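Local atomic coordinates of pantothenate synthetase (Francisella tularensis subsp. tularensis, PDB entry 5HG0), a protein that probably catalyses the ATP-dependent condensation of pantoate with beta-alanine to pantothenate, by way of a pantoyl-adenylate intermediate. Residues I26-T31 against N145-G150; I40-K45 against I174-Q179. One frame throughout, in Å; residues are numbered along the deposited sequence.

In the fold
After strand 5-7 and helix 10-18 the chain enters strand 26-31. Contact 1 closes a loop from there across 113 residues to segment 145-150, which carries strand 146-150, its neighbour in the parallel sheet. Helix 37-49 follows strand 26-31 in the chain. Contact 2 links it across 128 residues to the edge strand 172-176 and the loop after it. The segments alternate along the chain, so the two closures cross. Their centres lie about 9 Å apart. Leu-147 and Leu-149 of contact 1 are probably hydrogen-bonded through their carbonyls to Ile-174 and Cys-176 of contact 2. Together the contacts join three sheet strands and one covering helix, and both touch the bound S-adenosylmethionine.

Contact 1: residues I26-T31 against N145-G150; sequences IGFVPT and NNLYLG. With SAM (S-adenosylmethionine), chain D.
Phe-28 and Leu-147 lie side by side on one face of the sheet and point the same way. Leu-147 CD1 is 3.9 Å from Phe-28 CD2. Leu-147 CD1 also lies 3.6 Å from Pro-30 CD; the proline ring crosses the leucine at about a right angle. A chi1 of 178° puts Phe-28 CG beside its carbonyl carbon, on the side where Pro-30 follows. Pro-30 CD therefore covers one face of the Phe-28 ring, displaced toward its rim.

Val-29 and Tyr-148 occupy the other face. Their side chains cross at a slant, and Val-29 CG2 touches Tyr-148 CB at 4.0 Å. The tyrosine ring turns an edge to the neighbouring strand, with Phe-28 O in its plane and Gly-27 CA beside CE1. Gly-27 has no side chain, and the ring edge comes close to its CA. The hydroxyl of Tyr-148 is hydrogen-bonded to Asn-50 and Glu-49, at the end of helix 37-49 that covers this face.

The backbones form a parallel ladder. Asn-146 N donates to Ile-26 O, Phe-28 N to Asn-146 O at 2.9 Å, and Tyr-148 N to Phe-28 O at 3.3 Å. At the start of the ladder a side chain takes over. Asn-145 OD1 accepts the N-H of Ile-26 at 2.7 Å, in the plane of the amide and on a lone pair.

At the far end Gly-150 N makes weak hydrogen bonds to O2' and O3' of S-adenosylmethionine, and Pro-30 O lies 3.4 Å from its C5'. Gly-150 is a predicted ATP-binding residue. Adjacent parallel strands whose C-terminal ends hold a nucleoside are characteristic of the Rossmann-like HUP fold to which pantothenate synthetases belong.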
loop_
_atom_site.group_PDB
_atom_site.type_symbol
_atom_site.label_atom_id
_atom_site.label_comp_id
_atom_site.label_asym_id
_atom_site.label_seq_id
_atom_site.Cartn_x
_atom_site.Cartn_y
_atom_site.Cartn_z
ATOM N N ILE B 26 19.734 -11.151 -4.844
ATOM C CA ILE B 26 19.547 -10.659 -3.485
ATOM C C ILE B 26 18.406 -11.430 -2.838
ATOM O O ILE B 26 17.295 -11.479 -3.378
ATOM C CB ILE B 26 19.268 -9.148 -3.465
ATOM C CG1 ILE B 26 20.461 -8.384 -4.036
ATOM C CG2 ILE B 26 18.965 -8.686 -2.051
ATOM C CD1 ILE B 26 20.219 -6.894 -4.160
ATOM N N GLY B 27 18.686 -12.037 -1.689
ATOM C CA GLY B 27 17.680 -12.714 -0.884
ATOM C C GLY B 27 17.399 -11.922 0.381
ATOM O O GLY B 27 18.310 -11.333 0.968
ATOM N N PHE B 28 16.134 -11.912 0.796
ATOM C CA PHE B 28 15.689 -11.142 1.952
ATOM C C PHE B 28 14.872 -12.037 2.870
ATOM O O PHE B 28 13.946 -12.716 2.415
ATOM C CB PHE B 28 14.868 -9.925 1.510
ATOM C CG PHE B 28 14.321 -9.106 2.645
ATOM C CD1 PHE B 28 15.121 -8.757 3.724
ATOM C CD2 PHE B 28 13.011 -8.656 2.612
ATOM C CE1 PHE B 28 14.616 -7.992 4.760
ATOM C CE2 PHE B 28 12.498 -7.893 3.643
ATOM C CZ PHE B 28 13.300 -7.564 4.722
ATOM N N VAL B 29 15.222 -12.047 4.149
ATOM C CA VAL B 29 14.499 -12.789 5.171
ATOM C C VAL B 29 14.094 -11.816 6.269
ATOM O O VAL B 29 14.909 -11.439 7.112
ATOM C CB VAL B 29 15.340 -13.945 5.741
ATOM C CG1 VAL B 29 14.555 -14.681 6.816
ATOM C CG2 VAL B 29 15.751 -14.898 4.633
ATOM N N PRO B 30 12.838 -11.369 6.279
ATOM C CA PRO B 30 12.378 -10.469 7.347
ATOM C C PRO B 30 11.982 -11.258 8.588
ATOM O O PRO B 30 11.256 -12.251 8.505
ATOM C CB PRO B 30 11.171 -9.765 6.720
ATOM C CG PRO B 30 10.643 -10.752 5.737
ATOM C CD PRO B 30 11.832 -11.530 5.216
ATOM N N THR B 31 12.483 -10.822 9.743
ATOM C CA THR B 31 12.153 -11.432 11.022
ATOM C C THR B 31 11.854 -10.336 12.032
ATOM O O THR B 31 12.033 -9.144 11.765
ATOM C CB THR B 31 13.291 -12.318 11.556
ATOM O OG1 THR B 31 14.331 -11.486 12.088
ATOM C CG2 THR B 31 13.871 -13.194 10.454
ATOM N N ASN B 145 15.520 -9.786 -4.839
ATOM C CA ASN B 145 15.098 -10.703 -5.891
ATOM C C ASN B 145 14.214 -11.808 -5.332
ATOM O O ASN B 145 13.234 -12.208 -5.971
ATOM C CB ASN B 145 16.315 -11.311 -6.591
ATOM C CG ASN B 145 17.180 -10.272 -7.269
ATOM O OD1 ASN B 145 18.302 -10.008 -6.841
ATOM N ND2 ASN B 145 16.663 -9.676 -8.336
ATOM N N ASN B 146 14.540 -12.303 -4.141
ATOM C CA ASN B 146 13.865 -13.450 -3.553
ATOM C C ASN B 146 13.454 -13.126 -2.125
ATOM O O ASN B 146 14.256 -12.597 -1.350
ATOM C CB ASN B 146 14.772 -14.685 -3.577
ATOM C CG ASN B 146 15.023 -15.197 -4.981
ATOM O OD1 ASN B 146 14.083 -15.446 -5.738
ATOM N ND2 ASN B 146 16.297 -15.350 -5.342
ATOM N N LEU B 147 12.209 -13.452 -1.786
ATOM C CA LEU B 147 11.675 -13.274 -0.442
ATOM C C LEU B 147 11.326 -14.640 0.131
ATOM O O LEU B 147 10.628 -15.427 -0.516
ATOM C CB LEU B 147 10.439 -12.372 -0.459
ATOM C CG LEU B 147 9.670 -12.226 0.855
ATOM C CD1 LEU B 147 10.515 -11.511 1.895
ATOM C CD2 LEU B 147 8.345 -11.504 0.632
ATOM N N TYR B 148 11.797 -14.915 1.343
ATOM C CA TYR B 148 11.641 -16.223 1.965
ATOM C C TYR B 148 10.701 -16.117 3.155
ATOM O O TYR B 148 10.904 -15.282 4.043
ATOM C CB TYR B 148 13.001 -16.786 2.381
ATOM C CG TYR B 148 13.903 -17.019 1.189
ATOM C CD1 TYR B 148 14.658 -15.982 0.651
ATOM C CD2 TYR B 148 13.971 -18.262 0.577
ATOM C CE1 TYR B 148 15.471 -16.185 -0.449
ATOM C CE2 TYR B 148 14.784 -18.474 -0.521
ATOM C CZ TYR B 148 15.529 -17.432 -1.028
ATOM O OH TYR B 148 16.333 -17.639 -2.123
ATOM N N LEU B 149 9.672 -16.964 3.161
ATOM C CA LEU B 149 8.619 -16.938 4.164
ATOM C C LEU B 149 8.406 -18.337 4.720
ATOM O O LEU B 149 8.528 -19.329 3.996
ATOM C CB LEU B 149 7.308 -16.408 3.570
ATOM C CG LEU B 149 7.347 -14.999 2.977
ATOM C CD1 LEU B 149 6.050 -14.699 2.237
ATOM C CD2 LEU B 149 7.597 -13.964 4.058
ATOM N N GLY B 150 8.086 -18.410 6.007
ATOM C CA GLY B 150 7.805 -19.681 6.641
ATOM C C GLY B 150 6.351 -20.089 6.486
ATOM O O GLY B 150 5.451 -19.254 6.441
HETATM N N SAM D . 5.411 -10.878 10.749
HETATM C CA SAM D . 6.791 -10.441 10.944
HETATM C C SAM D . 7.188 -9.353 9.946
HETATM O O SAM D . 7.774 -9.624 8.898
HETATM O OXT SAM D . 6.924 -8.171 10.175
HETATM C CB SAM D . 7.743 -11.638 10.925
HETATM C CG SAM D . 7.387 -12.655 12.004
HETATM S SD SAM D . 8.266 -14.243 11.997
HETATM C CE SAM D . 9.215 -14.073 13.533
HETATM C "C5'" SAM D . 9.581 -14.121 10.754
HETATM C "C4'" SAM D . 9.571 -15.259 9.730
HETATM O "O4'" SAM D . 9.980 -16.496 10.296
HETATM C "C3'" SAM D . 8.180 -15.476 9.154
HETATM O "O3'" SAM D . 8.263 -15.533 7.752
HETATM C "C2'" SAM D . 7.757 -16.832 9.668
HETATM O "O2'" SAM D . 6.963 -17.519 8.732
HETATM C "C1'" SAM D . 9.091 -17.519 9.886
HETATM N N9 SAM D . 8.952 -18.601 10.875
HETATM C C8 SAM D . 8.579 -18.462 12.187
HETATM N N7 SAM D . 8.556 -19.687 12.757
HETATM C C5 SAM D . 8.899 -20.607 11.828
HETATM C C6 SAM D . 9.026 -21.987 11.887
HETATM N N6 SAM D . 8.787 -22.637 13.023
HETATM N N1 SAM D . 9.400 -22.679 10.755
HETATM C C2 SAM D . 9.644 -22.000 9.578
HETATM N N3 SAM D . 9.512 -20.626 9.528
HETATM C C4 SAM D . 9.148 -19.938 10.638
#

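Contact 2: residues I40-K45 against I174-Q179; sequences ISLIKK and IVCPTQ. With SAM (S-adenosylmethionine), chain D.
A chi1 of 63° places Ser-41 OG between its own backbone N and carbonyl carbon, while Gln-179 is bent at chi2 (-59°), and the two side chains meet. Ser-41 OG lies 3.4 Å from Gln-179 CG. No direct hydrogen bond joins the segments, but a water bridges them. It donates to Ser-41 OG and to Pro-177 O, the latter at 2.6 Å, and accepts from Gln-179 NE2 at 3.1 Å. The serine hydroxyl is also hydrogen-bonded to Gly-38 O, one turn back in the helix.

Leu-42 touches both protein and ligand. Leu-42 CD1 packs on Cys-176 CB at 3.8 Å and lies 3.5 Å from N3 of the S-adenosylmethionine adenine. The other methyl, CD2, faces the ribose.

Helix 37-49 begins within His-36 to His-39, which matches the HIGH-type motif of the nucleotidyltransferase-like HUP fold. Here it packs beside the edge strand 172-176 and the loop that follows. That loop reads the adenine with backbone atoms. Gln-179 N donates to N1 of S-adenosylmethionine at 2.9 Å in a nearly straight bond (176°). N6 of S-adenosylmethionine donates to Gln-179 O at 3.2 Å. ATP probably places its adenine in the same way.

Further along the helix, Lys-45 passes Cys-176 SG with its CG and approaches Ile-174 CG2 with its CE. Its NZ forms a salt bridge with Glu-49.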
loop_
_atom_site.group_PDB
_atom_site.type_symbol
_atom_site.label_atom_id
_atom_site.label_comp_id
_atom_site.label_asym_id
_atom_site.label_seq_id
_atom_site.Cartn_x
_atom_site.Cartn_y
_atom_site.Cartn_z
ATOM N N ILE B 40 16.592 -19.905 10.977
ATOM C CA ILE B 40 17.843 -20.378 10.389
ATOM C C ILE B 40 17.582 -21.240 9.158
ATOM O O ILE B 40 18.339 -21.181 8.182
ATOM C CB ILE B 40 18.665 -21.126 11.461
ATOM C CG1 ILE B 40 19.205 -20.131 12.492
ATOM C CG2 ILE B 40 19.816 -21.902 10.836
ATOM C CD1 ILE B 40 19.816 -20.791 13.705
ATOM N N SER B 41 16.500 -22.027 9.164
ATOM C CA SER B 41 16.149 -22.799 7.975
ATOM C C SER B 41 15.818 -21.885 6.805
ATOM O O SER B 41 16.133 -22.203 5.653
ATOM C CB SER B 41 14.974 -23.729 8.275
ATOM O OG SER B 41 13.812 -22.993 8.616
ATOM N N LEU B 42 15.174 -20.746 7.080
ATOM C CA LEU B 42 14.908 -19.768 6.027
ATOM C C LEU B 42 16.201 -19.148 5.514
ATOM O O LEU B 42 16.372 -18.967 4.303
ATOM C CB LEU B 42 13.969 -18.675 6.545
ATOM C CG LEU B 42 12.452 -18.829 6.408
ATOM C CD1 LEU B 42 11.972 -20.128 7.042
ATOM C CD2 LEU B 42 11.742 -17.627 7.017
ATOM N N ILE B 43 17.116 -18.812 6.425
ATOM C CA ILE B 43 18.349 -18.131 6.042
ATOM C C ILE B 43 19.259 -19.062 5.251
ATOM O O ILE B 43 19.873 -18.652 4.259
ATOM C CB ILE B 43 19.049 -17.570 7.295
ATOM C CG1 ILE B 43 18.227 -16.421 7.881
ATOM C CG2 ILE B 43 20.459 -17.103 6.967
ATOM C CD1 ILE B 43 18.552 -16.099 9.322
ATOM N N LYS B 44 19.362 -20.328 5.670
ATOM C CA LYS B 44 20.178 -21.281 4.924
ATOM C C LYS B 44 19.629 -21.490 3.518
ATOM O O LYS B 44 20.397 -21.630 2.558
ATOM C CB LYS B 44 20.258 -22.609 5.677
ATOM C CG LYS B 44 21.054 -22.525 6.969
ATOM C CD LYS B 44 21.340 -23.903 7.543
ATOM C CE LYS B 44 22.324 -23.815 8.700
ATOM N NZ LYS B 44 22.665 -25.150 9.264
ATOM N N LYS B 45 18.302 -21.509 3.377
ATOM C CA LYS B 45 17.696 -21.592 2.051
ATOM C C LYS B 45 18.087 -20.394 1.194
ATOM O O LYS B 45 18.355 -20.538 -0.004
ATOM C CB LYS B 45 16.176 -21.689 2.177
ATOM C CG LYS B 45 15.450 -21.836 0.848
ATOM C CD LYS B 45 15.935 -23.061 0.093
ATOM C CE LYS B 45 15.140 -23.272 -1.182
ATOM N NZ LYS B 45 15.653 -24.431 -1.966
ATOM N N ILE B 174 9.534 -17.511 -1.873
ATOM C CA ILE B 174 9.898 -18.895 -1.587
ATOM C C ILE B 174 9.367 -19.236 -0.204
ATOM O O ILE B 174 9.794 -18.647 0.798
ATOM C CB ILE B 174 11.416 -19.111 -1.662
ATOM C CG1 ILE B 174 11.941 -18.827 -3.076
ATOM C CG2 ILE B 174 11.779 -20.528 -1.223
ATOM C CD1 ILE B 174 12.425 -17.395 -3.282
ATOM N N VAL B 175 8.427 -20.174 -0.147
ATOM C CA VAL B 175 7.809 -20.596 1.102
ATOM C C VAL B 175 8.532 -21.832 1.611
ATOM O O VAL B 175 8.804 -22.765 0.846
ATOM C CB VAL B 175 6.307 -20.876 0.908
ATOM C CG1 VAL B 175 5.646 -21.169 2.245
ATOM C CG2 VAL B 175 5.645 -19.704 0.201
ATOM N N CYS B 176 8.848 -21.840 2.907
ATOM C CA CYS B 176 9.623 -22.914 3.498
ATOM C C CYS B 176 8.790 -23.681 4.522
ATOM O O CYS B 176 7.943 -23.096 5.204
ATOM C CB CYS B 176 10.888 -22.364 4.169
ATOM S SG CYS B 176 11.937 -21.372 3.072
ATOM N N PRO B 177 9.008 -24.991 4.645
ATOM C CA PRO B 177 8.209 -25.789 5.581
ATOM C C PRO B 177 8.448 -25.385 7.027
ATOM O O PRO B 177 9.515 -24.887 7.395
ATOM C CB PRO B 177 8.685 -27.224 5.320
ATOM C CG PRO B 177 10.042 -27.073 4.717
ATOM C CD PRO B 177 9.977 -25.816 3.902
ATOM N N THR B 178 7.427 -25.610 7.849
ATOM C CA THR B 178 7.503 -25.267 9.262
ATOM C C THR B 178 8.474 -26.196 9.981
ATOM O O THR B 178 8.416 -27.418 9.823
ATOM C CB THR B 178 6.117 -25.356 9.904
ATOM O OG1 THR B 178 5.183 -24.575 9.146
ATOM C CG2 THR B 178 6.155 -24.850 11.337
ATOM N N GLN B 179 9.373 -25.609 10.765
ATOM C CA GLN B 179 10.292 -26.369 11.599
ATOM C C GLN B 179 9.611 -26.703 12.920
ATOM O O GLN B 179 8.984 -25.837 13.538
ATOM C CB GLN B 179 11.578 -25.579 11.841
ATOM C CG GLN B 179 12.418 -25.369 10.591
ATOM C CD GLN B 179 12.848 -26.675 9.954
ATOM O OE1 GLN B 179 13.462 -27.522 10.601
ATOM N NE2 GLN B 179 12.524 -26.844 8.679
HETATM N N SAM D . 5.411 -10.878 10.749
HETATM C CA SAM D . 6.791 -10.441 10.944
HETATM C C SAM D . 7.188 -9.353 9.946
HETATM O O SAM D . 7.774 -9.624 8.898
HETATM O OXT SAM D . 6.924 -8.171 10.175
HETATM C CB SAM D . 7.743 -11.638 10.925
HETATM C CG SAM D . 7.387 -12.655 12.004
HETATM S SD SAM D . 8.266 -14.243 11.997
HETATM C CE SAM D . 9.215 -14.073 13.533
HETATM C "C5'" SAM D . 9.581 -14.121 10.754
HETATM C "C4'" SAM D . 9.571 -15.259 9.730
HETATM O "O4'" SAM D . 9.980 -16.496 10.296
HETATM C "C3'" SAM D . 8.180 -15.476 9.154
HETATM O "O3'" SAM D . 8.263 -15.533 7.752
HETATM C "C2'" SAM D . 7.757 -16.832 9.668
HETATM O "O2'" SAM D . 6.963 -17.519 8.732
HETATM C "C1'" SAM D . 9.091 -17.519 9.886
HETATM N N9 SAM D . 8.952 -18.601 10.875
HETATM C C8 SAM D . 8.579 -18.462 12.187
HETATM N N7 SAM D . 8.556 -19.687 12.757
HETATM C C5 SAM D . 8.899 -20.607 11.828
HETATM C C6 SAM D . 9.026 -21.987 11.887
HETATM N N6 SAM D . 8.787 -22.637 13.023
HETATM N N1 SAM D . 9.400 -22.679 10.755
HETATM C C2 SAM D . 9.644 -22.000 9.578
HETATM N N3 SAM D . 9.512 -20.626 9.528
HETATM C C4 SAM D . 9.148 -19.938 10.638
HETATM O O HOH W 1 12.045 -24.499 6.732
#